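Local coordinates for alpha-amylase inhibitor 0.19 (Triticum aestivum, PDB 1HSS), which inhibits alpha-amylase as a secreted wheat-kernel homodimer and belongs to the cereal trypsin/alpha-amylase inhibitor family, at residues P22-Q27 with S59-M64; G55-M60 with Y113-V118; L17-P22 with C42-H47. All coordinates share one frame; numbering follows the deposited sequence.

Contact 1: P22-Q27 with S59-M64; sequences PLLRLQ and SMLDSM
Two helices of the inhibitor's helical core, 20-27 and 53-67, meet where Leu24 faces Met60, Leu61 and Met64. The axes of the short segments 22-27 and 59-64 come no nearer than 12.0 Å, at an angle of 72°, and the touching is done by side chains. Leu24 works with one methyl. Its first torsion (chi1 175°) sets CG anti to the backbone N. From the end of the side chain, CD2 comes within 3.7 Å of Met60 CE. That same CD2 lies 4.1 Å from Met64 SD and 4.2 Å from Leu61 CD1, an apolar cluster around a single carbon. In the disulfide-linked helical fold of the protease inhibitor/seed storage/LTP family this cluster belongs to the buried interior, and helix 85-92 adds to it, with Thr91 and Ala92 touching Leu24 and Val88 touching Leu61. Leu24 and Met64 run past each other in opposite directions: the sulfur is what Leu24 meets, while the bend at chi3 (75°) sets Met64 CE against Arg25. There CE sits 3.6 Å above one face of the guanidinium, displaced toward its rim, and the guanidinium atom nearest CE is Arg25 NH1, at 3.7 Å. Arg25 NH1 is hydrogen-bonded to Ala79 O. Within 59-64, Ser59 O takes two bonds from Ser63, the OG and the backbone N approaching from opposite faces of the carbonyl plane.

Contact 2: G55-M60 with Y113-V118; sequences GALYSM and YVCKDV
The Tyr58 ring turns its edge to Asp117: the backbone O of Asp117 lies close to the ring plane, 3.6 Å from CE2. The side chain of Asp117 approaches differently, its OD2 lying well off that plane, 4.2 Å from Tyr58 CD2. Tyr121 adds an edge-to-face ring pair with Tyr58. The first torsion of Tyr58 (chi1 -163°) holds CG anti to the backbone N, and the ring therefore starts out beside the carbonyl carbon. The backbones come close here, Tyr58 CA and Val118 CA being 5.3 Å apart, and one methyl of the valine touches both residues of the helix: Val118 CG2 is 3.7 Å from Tyr58 N and 4.1 Å from Leu57 CB. The contact brings the short C-terminal helix 116-119 against helix 53-67, and the two are also tied covalently, because Cys115, at the N-cap position of the short helix, forms a disulfide with Cys54, one of the five disulfides of this cystine-rich helical fold. Next to that bridge Leu57 CD1 packs on Cys115 SG at 4.0 Å. Val118 N makes a weak backbone bond to Cys115 O, 3.1 Å long. Just before the short helix, Tyr113 OH reaches across the dimer to hydrogen-bond with Ser31 O of the second subunit.

Contact 3: L17-P22 with C42-H47; sequences LPACRP and CQQLAH
Gln44 reaches from helix 35-46 to Ala19 in the turn that leads into helix 20-27, a junction between the first two helices of this disulfide-linked helical fold. Its chi1 of -96° is well off a staggered value, and the chain runs extended beyond CG, carrying the amide to the turn. OE1 accepts the backbone N-H of Ala19 at 2.9 Å with an N-H...O angle of 156°, the donor lying somewhat out of the carbonyl plane at a tilt of 18°. The packing around OE1 is close: Ala19 CB is 3.2 Å away, and Pro18 CD approaches to 3.3 Å, the proline and glutamine side chains crossing nearly square. Pro18 N is near as well but has no hydrogen to give. Leu17 holds its CG anti to the carbonyl carbon, beside the backbone N. Its side chain and that of Gln44 lie alongside one another, pointing opposite ways, with Leu17 CD2 4.1 Å from Gln44 CB. The other methyl, Leu17 CD1, meets Leu45 CD2 at 4.0 Å, the two leucines crossing at about a right angle. Cys20, disulfide-bonded to Cys41, completes the apolar side: its SG looks onto Leu45 CG at 4.5 Å.

In the fold
Along the chain contact 3 opens first, at 17-22, and contact 1 follows directly through the shared Pro22, so both use helix 20-27. Segment 42-47 comes next, and helix 53-67 then serves contact 2 with its 55-60 part and contact 1 with 59-64, sharing Ser59 and Met60; 113-118 comes last. The centres lie about 10 to 12 Å apart, and each contact touches the other two. Arg21 and Cys20 of contact 3 pack on Met60, Leu17 reaches Leu57, and Leu61 meets Val118. Helix 53-67 thus lies between helix 20-27 and the C-terminal helix 116-119, joining the early and late parts of the chain in one compact core.

Contact 1: P22-Q27 with S59-M64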
loop_
_atom_site.group_PDB
_atom_site.type_symbol
_atom_site.label_atom_id
_atom_site.label_comp_id
_atom_site.label_asym_id
_atom_site.label_seq_id
_atom_site.Cartn_x
_atom_site.Cartn_y
_atom_site.Cartn_z
ATOM N N PRO A 22 8.488 -7.052 11.993
ATOM C CA PRO A 22 9.687 -7.219 11.176
ATOM C C PRO A 22 9.451 -6.996 9.680
ATOM O O PRO A 22 10.325 -6.523 8.979
ATOM C CB PRO A 22 10.120 -8.654 11.485
ATOM C CG PRO A 22 8.913 -9.307 12.060
ATOM C CD PRO A 22 8.269 -8.227 12.848
ATOM N N LEU A 23 8.269 -7.340 9.193
ATOM C CA LEU A 23 7.894 -7.055 7.821
ATOM C C LEU A 23 7.956 -5.558 7.531
ATOM O O LEU A 23 8.562 -5.146 6.555
ATOM C CB LEU A 23 6.483 -7.553 7.564
ATOM C CG LEU A 23 5.969 -7.177 6.176
ATOM C CD1 LEU A 23 6.800 -7.903 5.145
ATOM C CD2 LEU A 23 4.500 -7.548 6.019
ATOM N N LEU A 24 7.299 -4.756 8.370
ATOM C CA LEU A 24 7.262 -3.299 8.225
ATOM C C LEU A 24 8.656 -2.637 8.249
ATOM O O LEU A 24 8.931 -1.723 7.477
ATOM C CB LEU A 24 6.358 -2.700 9.315
ATOM C CG LEU A 24 6.289 -1.171 9.399
ATOM C CD1 LEU A 24 5.907 -0.556 8.038
ATOM C CD2 LEU A 24 5.308 -0.770 10.465
ATOM N N ARG A 25 9.556 -3.146 9.081
ATOM C CA ARG A 25 10.931 -2.650 9.144
ATOM C C ARG A 25 11.789 -2.956 7.926
ATOM O O ARG A 25 12.659 -2.159 7.580
ATOM C CB ARG A 25 11.622 -3.170 10.393
ATOM C CG ARG A 25 11.212 -2.419 11.628
ATOM C CD ARG A 25 12.302 -2.494 12.648
ATOM N NE ARG A 25 11.963 -3.470 13.662
ATOM C CZ ARG A 25 11.447 -3.150 14.847
ATOM N NH1 ARG A 25 11.448 -1.872 15.261
ATOM N NH2 ARG A 25 10.983 -4.117 15.642
ATOM N N LEU A 26 11.553 -4.108 7.292
ATOM C CA LEU A 26 12.164 -4.448 6.001
ATOM C C LEU A 26 11.571 -3.647 4.832
ATOM O O LEU A 26 12.285 -3.057 4.017
ATOM C CB LEU A 26 11.997 -5.944 5.708
ATOM C CG LEU A 26 12.774 -6.951 6.560
ATOM C CD1 LEU A 26 12.188 -8.357 6.387
ATOM C CD2 LEU A 26 14.238 -6.912 6.161
ATOM N N GLN A 27 10.253 -3.608 4.772
ATOM C CA GLN A 27 9.603 -2.886 3.717
ATOM C C GLN A 27 9.879 -1.401 3.709
ATOM O O GLN A 27 9.969 -0.821 2.636
ATOM C CB GLN A 27 8.112 -3.090 3.786
ATOM C CG GLN A 27 7.660 -4.450 3.365
ATOM C CD GLN A 27 6.157 -4.496 3.248
ATOM O OE1 GLN A 27 5.620 -4.769 2.177
ATOM N NE2 GLN A 27 5.467 -4.137 4.321
ATOM N N SER A 59 -2.718 -0.068 16.068
ATOM C CA SER A 59 -2.190 -0.471 17.370
ATOM C C SER A 59 -0.727 -0.880 17.291
ATOM O O SER A 59 0.069 -0.513 18.148
ATOM C CB SER A 59 -3.021 -1.639 17.933
ATOM O OG SER A 59 -2.485 -2.163 19.136
ATOM N N MET A 60 -0.392 -1.708 16.305
ATOM C CA MET A 60 0.998 -2.127 16.064
ATOM C C MET A 60 1.958 -0.950 15.824
ATOM O O MET A 60 2.982 -0.848 16.489
ATOM C CB MET A 60 1.056 -3.073 14.864
ATOM C CG MET A 60 2.452 -3.588 14.535
ATOM S SD MET A 60 2.624 -4.198 12.844
ATOM C CE MET A 60 2.551 -2.731 12.009
ATOM N N LEU A 61 1.601 -0.065 14.885
ATOM C CA LEU A 61 2.386 1.118 14.530
ATOM C C LEU A 61 2.570 2.061 15.711
ATOM O O LEU A 61 3.641 2.625 15.896
ATOM C CB LEU A 61 1.693 1.871 13.399
ATOM C CG LEU A 61 2.458 3.087 12.904
ATOM C CD1 LEU A 61 3.795 2.619 12.366
ATOM C CD2 LEU A 61 1.647 3.808 11.849
ATOM N N ASP A 62 1.485 2.299 16.436
ATOM C CA ASP A 62 1.511 3.117 17.633
ATOM C C ASP A 62 2.462 2.539 18.702
ATOM O O ASP A 62 3.351 3.226 19.190
ATOM C CB ASP A 62 0.077 3.255 18.174
ATOM C CG ASP A 62 -0.023 4.217 19.354
ATOM O OD1 ASP A 62 0.042 5.452 19.143
ATOM O OD2 ASP A 62 -0.175 3.734 20.497
ATOM N N SER A 63 2.349 1.244 18.979
ATOM C CA SER A 63 3.302 0.571 19.868
ATOM C C SER A 63 4.764 0.707 19.427
ATOM O O SER A 63 5.648 0.903 20.254
ATOM C CB SER A 63 2.973 -0.917 19.995
ATOM O OG SER A 63 1.616 -1.101 20.328
ATOM N N MET A 64 5.032 0.517 18.139
ATOM C CA MET A 64 6.386 0.638 17.624
ATOM C C MET A 64 6.973 2.026 17.833
ATOM O O MET A 64 8.103 2.169 18.283
ATOM C CB MET A 64 6.406 0.255 16.146
ATOM C CG MET A 64 6.098 -1.207 15.974
ATOM S SD MET A 64 6.221 -1.843 14.319
ATOM C CE MET A 64 7.938 -1.937 14.121
#

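Contact 2: G55-M60 with Y113-V118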
loop_
_atom_site.group_PDB
_atom_site.type_symbol
_atom_site.label_atom_id
_atom_site.label_comp_id
_atom_site.label_asym_id
_atom_site.label_seq_id
_atom_site.Cartn_x
_atom_site.Cartn_y
_atom_site.Cartn_z
ATOM N N GLY A 55 -7.473 -1.598 12.588
ATOM C CA GLY A 55 -7.278 -1.366 14.004
ATOM C C GLY A 55 -6.098 -2.094 14.618
ATOM O O GLY A 55 -5.332 -1.483 15.374
ATOM N N ALA A 56 -5.929 -3.376 14.275
ATOM C CA ALA A 56 -4.720 -4.123 14.629
ATOM C C ALA A 56 -3.432 -3.471 14.126
ATOM O O ALA A 56 -2.464 -3.361 14.873
ATOM C CB ALA A 56 -4.808 -5.517 14.123
ATOM N N LEU A 57 -3.450 -2.980 12.889
ATOM C CA LEU A 57 -2.294 -2.305 12.290
ATOM C C LEU A 57 -1.985 -0.954 12.948
ATOM O O LEU A 57 -0.830 -0.632 13.187
ATOM C CB LEU A 57 -2.511 -2.118 10.776
ATOM C CG LEU A 57 -2.210 -3.348 9.919
ATOM C CD1 LEU A 57 -2.819 -3.195 8.556
ATOM C CD2 LEU A 57 -0.722 -3.568 9.819
ATOM N N TYR A 58 -3.017 -0.161 13.228
ATOM C CA TYR A 58 -2.864 1.110 13.946
ATOM C C TYR A 58 -2.199 0.902 15.319
ATOM O O TYR A 58 -1.217 1.566 15.658
ATOM C CB TYR A 58 -4.237 1.752 14.112
ATOM C CG TYR A 58 -4.180 3.199 14.451
ATOM C CD1 TYR A 58 -4.003 3.614 15.762
ATOM C CD2 TYR A 58 -4.295 4.158 13.473
ATOM C CE1 TYR A 58 -3.942 4.959 16.094
ATOM C CE2 TYR A 58 -4.228 5.506 13.783
ATOM C CZ TYR A 58 -4.052 5.908 15.100
ATOM O OH TYR A 58 -3.993 7.253 15.434
ATOM N N SER A 59 -2.718 -0.068 16.068
ATOM C CA SER A 59 -2.190 -0.471 17.370
ATOM C C SER A 59 -0.727 -0.880 17.291
ATOM O O SER A 59 0.069 -0.513 18.148
ATOM C CB SER A 59 -3.021 -1.639 17.933
ATOM O OG SER A 59 -2.485 -2.163 19.136
ATOM N N MET A 60 -0.392 -1.708 16.305
ATOM C CA MET A 60 0.998 -2.127 16.064
ATOM C C MET A 60 1.958 -0.950 15.824
ATOM O O MET A 60 2.982 -0.848 16.489
ATOM C CB MET A 60 1.056 -3.073 14.864
ATOM C CG MET A 60 2.452 -3.588 14.535
ATOM S SD MET A 60 2.624 -4.198 12.844
ATOM C CE MET A 60 2.551 -2.731 12.009
ATOM N N TYR A 113 -8.565 -2.432 0.379
ATOM C CA TYR A 113 -7.382 -3.248 0.736
ATOM C C TYR A 113 -6.348 -2.466 1.544
ATOM O O TYR A 113 -5.249 -2.941 1.790
ATOM C CB TYR A 113 -6.691 -3.783 -0.520
ATOM C CG TYR A 113 -7.380 -4.966 -1.120
ATOM C CD1 TYR A 113 -7.206 -6.228 -0.587
ATOM C CD2 TYR A 113 -8.243 -4.821 -2.200
ATOM C CE1 TYR A 113 -7.874 -7.314 -1.106
ATOM C CE2 TYR A 113 -8.904 -5.895 -2.722
ATOM C CZ TYR A 113 -8.715 -7.139 -2.168
ATOM O OH TYR A 113 -9.363 -8.219 -2.698
ATOM N N VAL A 114 -6.752 -1.299 2.017
ATOM C CA VAL A 114 -5.823 -0.257 2.387
ATOM C C VAL A 114 -6.456 0.487 3.585
ATOM O O VAL A 114 -7.689 0.546 3.698
ATOM C CB VAL A 114 -5.597 0.632 1.120
ATOM C CG1 VAL A 114 -5.966 2.044 1.356
ATOM C CG2 VAL A 114 -4.197 0.456 0.602
ATOM N N CYS A 115 -5.630 0.826 4.573
ATOM C CA CYS A 115 -6.092 1.447 5.817
ATOM C C CYS A 115 -5.790 2.943 5.918
ATOM O O CYS A 115 -4.775 3.320 6.495
ATOM C CB CYS A 115 -5.450 0.748 7.019
ATOM S SG CYS A 115 -5.892 -0.996 7.170
ATOM N N LYS A 116 -6.764 3.784 5.588
ATOM C CA LYS A 116 -6.546 5.241 5.572
ATOM C C LYS A 116 -6.310 5.876 6.945
ATOM O O LYS A 116 -5.573 6.857 7.069
ATOM C CB LYS A 116 -7.695 5.962 4.860
ATOM C CG LYS A 116 -9.018 5.918 5.584
ATOM C CD LYS A 116 -10.091 6.597 4.752
ATOM C CE LYS A 116 -11.480 6.390 5.343
ATOM N NZ LYS A 116 -11.751 7.296 6.487
ATOM N N ASP A 117 -6.873 5.266 7.983
ATOM C CA ASP A 117 -6.642 5.704 9.360
ATOM C C ASP A 117 -5.178 5.526 9.798
ATOM O O ASP A 117 -4.579 6.445 10.350
ATOM C CB ASP A 117 -7.604 4.972 10.319
ATOM C CG ASP A 117 -7.564 3.423 10.173
ATOM O OD1 ASP A 117 -7.602 2.890 9.035
ATOM O OD2 ASP A 117 -7.598 2.734 11.222
ATOM N N VAL A 118 -4.564 4.430 9.359
ATOM C CA VAL A 118 -3.151 4.159 9.613
ATOM C C VAL A 118 -2.222 5.063 8.788
ATOM O O VAL A 118 -1.158 5.452 9.258
ATOM C CB VAL A 118 -2.827 2.670 9.317
ATOM C CG1 VAL A 118 -1.338 2.385 9.524
ATOM C CG2 VAL A 118 -3.666 1.772 10.198
#

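Contact 3: L17-P22 with C42-H47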
loop_
_atom_site.group_PDB
_atom_site.type_symbol
_atom_site.label_atom_id
_atom_site.label_comp_id
_atom_site.label_asym_id
_atom_site.label_seq_id
_atom_site.Cartn_x
_atom_site.Cartn_y
_atom_site.Cartn_z
ATOM N N LEU A 17 -0.005 -7.898 16.201
ATOM C CA LEU A 17 0.733 -8.339 15.008
ATOM C C LEU A 17 2.259 -8.383 15.168
ATOM O O LEU A 17 2.989 -7.779 14.388
ATOM C CB LEU A 17 0.383 -7.456 13.811
ATOM C CG LEU A 17 -1.105 -7.244 13.604
ATOM C CD1 LEU A 17 -1.329 -6.224 12.542
ATOM C CD2 LEU A 17 -1.767 -8.539 13.255
ATOM N N PRO A 18 2.755 -9.220 16.094
ATOM C CA PRO A 18 4.195 -9.398 16.309
ATOM C C PRO A 18 4.954 -9.734 15.025
ATOM O O PRO A 18 6.052 -9.225 14.791
ATOM C CB PRO A 18 4.261 -10.549 17.303
ATOM C CG PRO A 18 2.964 -10.516 17.991
ATOM C CD PRO A 18 1.971 -10.108 16.968
ATOM N N ALA A 19 4.339 -10.558 14.175
ATOM C CA ALA A 19 4.977 -11.036 12.956
ATOM C C ALA A 19 5.058 -9.963 11.885
ATOM O O ALA A 19 5.827 -10.073 10.944
ATOM C CB ALA A 19 4.222 -12.212 12.429
ATOM N N CYS A 20 4.243 -8.929 12.011
ATOM C CA CYS A 20 4.213 -7.897 10.993
ATOM C C CYS A 20 5.215 -6.802 11.262
ATOM O O CYS A 20 5.524 -6.013 10.380
ATOM C CB CYS A 20 2.802 -7.298 10.855
ATOM S SG CYS A 20 1.565 -8.503 10.281
ATOM N N ARG A 21 5.735 -6.763 12.476
ATOM C CA ARG A 21 6.636 -5.703 12.866
ATOM C C ARG A 21 7.969 -5.825 12.126
ATOM O O ARG A 21 8.483 -4.849 11.576
ATOM C CB ARG A 21 6.804 -5.714 14.394
ATOM C CG ARG A 21 5.587 -5.103 15.074
ATOM C CD ARG A 21 5.021 -5.830 16.275
ATOM N NE ARG A 21 5.234 -5.056 17.493
ATOM C CZ ARG A 21 4.298 -4.454 18.226
ATOM N NH1 ARG A 21 3.032 -4.826 18.190
ATOM N NH2 ARG A 21 4.686 -3.609 19.165
ATOM N N PRO A 22 8.488 -7.052 11.993
ATOM C CA PRO A 22 9.687 -7.219 11.176
ATOM C C PRO A 22 9.451 -6.996 9.680
ATOM O O PRO A 22 10.325 -6.523 8.979
ATOM C CB PRO A 22 10.120 -8.654 11.485
ATOM C CG PRO A 22 8.913 -9.307 12.060
ATOM C CD PRO A 22 8.269 -8.227 12.848
ATOM N N CYS A 42 0.885 -12.144 7.308
ATOM C CA CYS A 42 -0.426 -12.283 6.684
ATOM C C CYS A 42 -1.325 -13.261 7.418
ATOM O O CYS A 42 -2.531 -13.058 7.511
ATOM C CB CYS A 42 -0.258 -12.737 5.227
ATOM S SG CYS A 42 0.634 -11.497 4.254
ATOM N N GLN A 43 -0.730 -14.358 7.874
ATOM C CA GLN A 43 -1.397 -15.354 8.711
ATOM C C GLN A 43 -2.043 -14.746 9.952
ATOM O O GLN A 43 -3.202 -15.026 10.265
ATOM C CB GLN A 43 -0.377 -16.409 9.121
ATOM C CG GLN A 43 -0.728 -17.218 10.361
ATOM C CD GLN A 43 -1.597 -18.421 10.066
ATOM O OE1 GLN A 43 -2.206 -18.526 8.998
ATOM N NE2 GLN A 43 -1.733 -19.300 11.052
ATOM N N GLN A 44 -1.281 -13.923 10.663
ATOM C CA GLN A 44 -1.794 -13.131 11.779
ATOM C C GLN A 44 -2.892 -12.120 11.401
ATOM O O GLN A 44 -3.896 -12.018 12.104
ATOM C CB GLN A 44 -0.638 -12.402 12.468
ATOM C CG GLN A 44 -0.084 -13.134 13.680
ATOM C CD GLN A 44 1.232 -12.556 14.215
ATOM O OE1 GLN A 44 1.574 -11.388 13.993
ATOM N NE2 GLN A 44 1.977 -13.388 14.924
ATOM N N LEU A 45 -2.723 -11.392 10.294
ATOM C CA LEU A 45 -3.782 -10.512 9.788
ATOM C C LEU A 45 -5.051 -11.268 9.392
ATOM O O LEU A 45 -6.153 -10.842 9.730
ATOM C CB LEU A 45 -3.297 -9.687 8.594
ATOM C CG LEU A 45 -2.691 -8.313 8.910
ATOM C CD1 LEU A 45 -2.085 -7.714 7.665
ATOM C CD2 LEU A 45 -3.747 -7.382 9.510
ATOM N N ALA A 46 -4.885 -12.437 8.768
ATOM C CA ALA A 46 -6.004 -13.247 8.282
ATOM C C ALA A 46 -6.982 -13.635 9.393
ATOM O O ALA A 46 -8.193 -13.700 9.173
ATOM C CB ALA A 46 -5.478 -14.502 7.592
ATOM N N HIS A 47 -6.469 -13.817 10.603
ATOM C CA HIS A 47 -7.306 -14.212 11.734
ATOM C C HIS A 47 -8.138 -13.090 12.336
ATOM O O HIS A 47 -9.089 -13.340 13.067
ATOM C CB HIS A 47 -6.452 -14.826 12.831
ATOM C CG HIS A 47 -5.681 -16.024 12.383
ATOM N ND1 HIS A 47 -4.683 -16.598 13.144
ATOM C CD2 HIS A 47 -5.729 -16.730 11.228
ATOM C CE1 HIS A 47 -4.154 -17.612 12.480
ATOM N NE2 HIS A 47 -4.774 -17.714 11.314
#